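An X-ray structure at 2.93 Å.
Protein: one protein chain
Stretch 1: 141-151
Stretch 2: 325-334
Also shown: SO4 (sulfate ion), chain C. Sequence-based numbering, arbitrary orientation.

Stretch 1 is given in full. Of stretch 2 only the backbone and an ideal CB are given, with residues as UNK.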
# COMPACT_ATOMS: atom_id res chain seq x y z
N GLY A 141 -0.74 -16.62 4.32
CA GLY A 141 -1.06 -16.53 2.91
C GLY A 141 -0.90 -15.09 2.43
O GLY A 141 -0.16 -14.30 3.04
N GLY A 142 -1.53 -14.79 1.30
CA GLY A 142 -1.52 -13.45 0.74
C GLY A 142 -1.84 -12.34 1.73
O GLY A 142 -0.98 -11.52 2.04
N TRP A 143 -3.08 -12.28 2.21
CA TRP A 143 -3.45 -11.20 3.11
C TRP A 143 -2.50 -11.20 4.31
O TRP A 143 -2.11 -10.15 4.80
CB TRP A 143 -4.91 -11.32 3.58
CG TRP A 143 -5.22 -12.53 4.41
CD1 TRP A 143 -5.65 -13.76 3.97
CD2 TRP A 143 -5.18 -12.62 5.85
NE1 TRP A 143 -5.85 -14.61 5.05
CE2 TRP A 143 -5.58 -13.94 6.21
CE3 TRP A 143 -4.84 -11.71 6.87
CZ2 TRP A 143 -5.65 -14.37 7.54
CZ3 TRP A 143 -4.91 -12.15 8.21
CH2 TRP A 143 -5.31 -13.47 8.52
N GLY A 144 -2.09 -12.40 4.70
CA GLY A 144 -1.27 -12.61 5.87
C GLY A 144 0.12 -12.03 5.84
O GLY A 144 0.57 -11.43 6.81
N THR A 145 0.81 -12.22 4.71
CA THR A 145 2.19 -11.76 4.55
C THR A 145 2.31 -10.24 4.46
O THR A 145 3.29 -9.67 4.94
CB THR A 145 2.83 -12.35 3.27
OG1 THR A 145 1.94 -12.18 2.16
CG2 THR A 145 3.12 -13.82 3.44
N TRP A 146 1.33 -9.58 3.87
CA TRP A 146 1.40 -8.13 3.72
C TRP A 146 1.13 -7.43 5.03
O TRP A 146 1.73 -6.40 5.31
CB TRP A 146 0.42 -7.65 2.66
CG TRP A 146 0.84 -8.02 1.29
CD1 TRP A 146 0.59 -9.19 0.64
CD2 TRP A 146 1.60 -7.22 0.39
NE1 TRP A 146 1.15 -9.17 -0.61
CE2 TRP A 146 1.77 -7.96 -0.79
CE3 TRP A 146 2.13 -5.92 0.46
CZ2 TRP A 146 2.46 -7.47 -1.88
CZ3 TRP A 146 2.83 -5.44 -0.62
CH2 TRP A 146 2.98 -6.21 -1.78
N CYS A 147 0.23 -7.99 5.84
CA CYS A 147 -0.05 -7.40 7.14
C CYS A 147 1.15 -7.49 8.08
O CYS A 147 1.45 -6.54 8.80
CB CYS A 147 -1.26 -8.06 7.79
SG CYS A 147 -2.85 -7.62 7.10
N ALA A 148 1.81 -8.65 8.10
CA ALA A 148 2.99 -8.81 8.94
C ALA A 148 4.03 -7.76 8.56
O ALA A 148 4.61 -7.09 9.43
CB ALA A 148 3.56 -10.21 8.79
N LEU A 149 4.24 -7.63 7.26
CA LEU A 149 5.26 -6.75 6.74
C LEU A 149 5.07 -5.32 7.20
O LEU A 149 5.95 -4.77 7.86
CB LEU A 149 5.28 -6.79 5.22
CG LEU A 149 6.38 -5.90 4.66
CD1 LEU A 149 7.72 -6.17 5.36
CD2 LEU A 149 6.50 -6.06 3.17
N GLN A 150 3.94 -4.73 6.83
CA GLN A 150 3.71 -3.31 7.09
C GLN A 150 3.65 -3.01 8.58
O GLN A 150 4.07 -1.94 9.02
CB GLN A 150 2.42 -2.83 6.40
CG GLN A 150 2.54 -2.72 4.89
CD GLN A 150 1.24 -2.35 4.21
OE1 GLN A 150 0.37 -1.74 4.82
NE2 GLN A 150 1.11 -2.72 2.94
N LEU A 151 3.17 -3.99 9.35
CA LEU A 151 3.19 -3.91 10.79
C LEU A 151 4.63 -3.92 11.32
O LEU A 151 4.99 -3.15 12.21
CB LEU A 151 2.40 -5.06 11.39
CG LEU A 151 0.88 -4.94 11.37
CD1 LEU A 151 0.21 -6.32 11.50
CD2 LEU A 151 0.45 -4.02 12.50
N UNK A 325 -3.42 -12.09 -7.13
CA UNK A 325 -2.24 -11.31 -7.52
C UNK A 325 -1.97 -10.29 -6.42
O UNK A 325 -2.80 -10.07 -5.55
CB UNK A 325 -2.44 -10.62 -8.87
N UNK A 326 -0.79 -9.69 -6.43
CA UNK A 326 -0.35 -8.87 -5.29
C UNK A 326 -1.20 -7.60 -5.00
O UNK A 326 -1.49 -7.30 -3.83
CB UNK A 326 1.10 -8.44 -5.54
N UNK A 327 -1.61 -6.85 -6.05
CA UNK A 327 -2.28 -5.55 -5.90
C UNK A 327 -3.46 -5.54 -4.93
O UNK A 327 -3.65 -4.58 -4.19
CB UNK A 327 -2.77 -5.08 -7.27
N UNK A 328 -4.26 -6.58 -4.96
CA UNK A 328 -5.43 -6.64 -4.10
C UNK A 328 -5.02 -6.78 -2.64
O UNK A 328 -5.69 -6.28 -1.74
CB UNK A 328 -6.34 -7.80 -4.51
N UNK A 329 -3.92 -7.48 -2.40
CA UNK A 329 -3.45 -7.72 -1.04
C UNK A 329 -2.86 -6.47 -0.40
O UNK A 329 -3.06 -6.23 0.80
CB UNK A 329 -2.41 -8.84 -1.04
N UNK A 330 -2.13 -5.67 -1.18
CA UNK A 330 -1.48 -4.49 -0.61
C UNK A 330 -2.52 -3.48 -0.16
O UNK A 330 -2.40 -2.89 0.93
CB UNK A 330 -0.53 -3.85 -1.62
N UNK A 331 -3.56 -3.31 -0.97
CA UNK A 331 -4.62 -2.41 -0.60
C UNK A 331 -5.23 -2.87 0.71
O UNK A 331 -5.41 -2.08 1.63
CB UNK A 331 -5.68 -2.33 -1.70
N UNK A 332 -5.52 -4.17 0.80
CA UNK A 332 -6.19 -4.76 1.95
C UNK A 332 -5.33 -4.68 3.22
O UNK A 332 -5.85 -4.40 4.31
CB UNK A 332 -6.55 -6.22 1.65
N UNK A 333 -4.02 -4.91 3.10
CA UNK A 333 -3.14 -4.84 4.26
C UNK A 333 -2.88 -3.40 4.72
O UNK A 333 -2.67 -3.15 5.91
CB UNK A 333 -1.81 -5.53 3.94
N UNK A 334 -2.88 -2.47 3.77
CA UNK A 334 -2.67 -1.06 4.05
C UNK A 334 -3.85 -0.42 4.74
O UNK A 334 -3.68 0.42 5.61
CB UNK A 334 -2.37 -0.31 2.75
S SO4 C . -3.59 -16.58 -0.74
O1 SO4 C . -4.13 -15.60 -1.70
O2 SO4 C . -2.14 -16.62 -0.85
O3 SO4 C . -4.07 -17.94 -1.03
O4 SO4 C . -3.97 -16.17 0.62

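Helix 142-151 and the helix of stretch 2 approach to 8.5 Å between axes, their N-to-C directions 49° apart. The side chain of Trp-146 projects among several positions of the second helix.

Position 325 lies near a helix start in an extended conformation (phi/psi -142/165), and its CB has nothing of stretch 1 within 5.5 Å. Stretch 1 therefore does not restrict the choice; serine, threonine, aspartate or asparagine are common near a helix start. The residue is Ser-325, whose OG is hydrogen-bonded elsewhere in the structure.

At 326 the CB points sideways, 4.0 Å from Trp-146 CZ2. A small or medium apolar group would suit the indole carbons. Ala-326 supplies a methyl, its CB keeping that 4.0 Å distance from Trp-146 CZ2.

The CB of 327 points away, and phi of -50° is compatible with proline, which is well tolerated in a first turn, where its missing N-H costs no helical hydrogen bond. Many residues would serve; the deposited one is Pro-327. Position 328 is out of reach of stretch 1 and equally unrestricted by it; it is Ser-328.

Position 329 points toward stretch 1. Its CB lies 3.5 Å from Trp-146 CD1, already tight, and beyond it lies the backbone of Gly-142 and Trp-143. Because Gly-142 has no side chain, there is space for a flexible aliphatic chain such as leucine or methionine. The residue is Leu-329, with chi1 m and chi2 t. Its CB packs 3.4 Å from Trp-146 CD1, over one face of the indole, while Leu-329 CD1 comes 3.2 Å from Gly-142 CA and Leu-329 CD2 3.6 Å from Trp-143 N. An ideal CB on Gly-142 would be 2.7 Å from Leu-329 CD1, a clash, so the glycine makes the room that leucine fills.

At 330 the CB points sideways, 3.8 Å from Trp-146 CZ3. It sits close over one face of the Trp-146 ring, so a small group with a C-H to lay against that face fits: alanine, serine or threonine would suit. In Ser-330, CB makes a CH-pi contact over the face of the Trp-146 six-membered ring, 4.1 Å from its centroid, and OG donates to Ala-326 O at 3.1 Å, satisfying the hydroxyl within its own helix.

Position 331 points away, leaving stretch 1 no say; it is Ile-331. At 332 the CB is sideways and has nothing within 5.5 Å, so only a long side chain could reach stretch 1. Selenomethionine Met-332 does, bringing CE to 4.2 Å from Trp-143 CB.

Position 333 points toward stretch 1, its CA 4.9 Å from that of Cys-147 and its ideal CB 3.3 Å from Trp-146 CB. So close a backbone favours glycine, alanine or perhaps serine. Ala-333 places its CB 3.4 Å from Trp-146 CB and 3.9 Å from Cys-147 SG. With 326, 329 and 330 it forms the hole that receives Trp-146.

At 334 an ideal CB would be 3.7 Å from Gln-150 OE1 and crowded by Ser-330 O at 3.2 Å. That crowding within the same helix favours a small residue. The residue is Gly-334, and Gln-150 OE1 lies 3.2 Å from Gly-334 CA.

Stretch 2 (325-334) SAPSLSIMAG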
# COMPACT_ATOMS: atom_id res chain seq x y z
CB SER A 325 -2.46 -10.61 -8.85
OG SER A 325 -3.49 -9.65 -8.71
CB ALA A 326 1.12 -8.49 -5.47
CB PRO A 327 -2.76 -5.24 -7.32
CG PRO A 327 -1.76 -5.90 -8.19
CD PRO A 327 -1.36 -7.17 -7.47
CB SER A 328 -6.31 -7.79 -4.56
OG SER A 328 -5.91 -8.19 -5.87
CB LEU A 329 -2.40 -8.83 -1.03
CG LEU A 329 -2.79 -10.18 -1.63
CD1 LEU A 329 -1.61 -11.13 -1.50
CD2 LEU A 329 -4.00 -10.74 -0.94
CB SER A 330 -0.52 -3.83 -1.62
OG SER A 330 -0.54 -4.50 -2.87
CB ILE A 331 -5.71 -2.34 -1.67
CG1 ILE A 331 -5.16 -1.77 -2.96
CG2 ILE A 331 -6.83 -1.46 -1.20
CD1 ILE A 331 -6.22 -1.50 -3.96
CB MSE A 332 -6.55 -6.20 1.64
CG MSE A 332 -7.84 -6.71 2.28
SE MSE A 332 -8.64 -8.02 1.07
CE MSE A 332 -7.07 -9.10 0.70
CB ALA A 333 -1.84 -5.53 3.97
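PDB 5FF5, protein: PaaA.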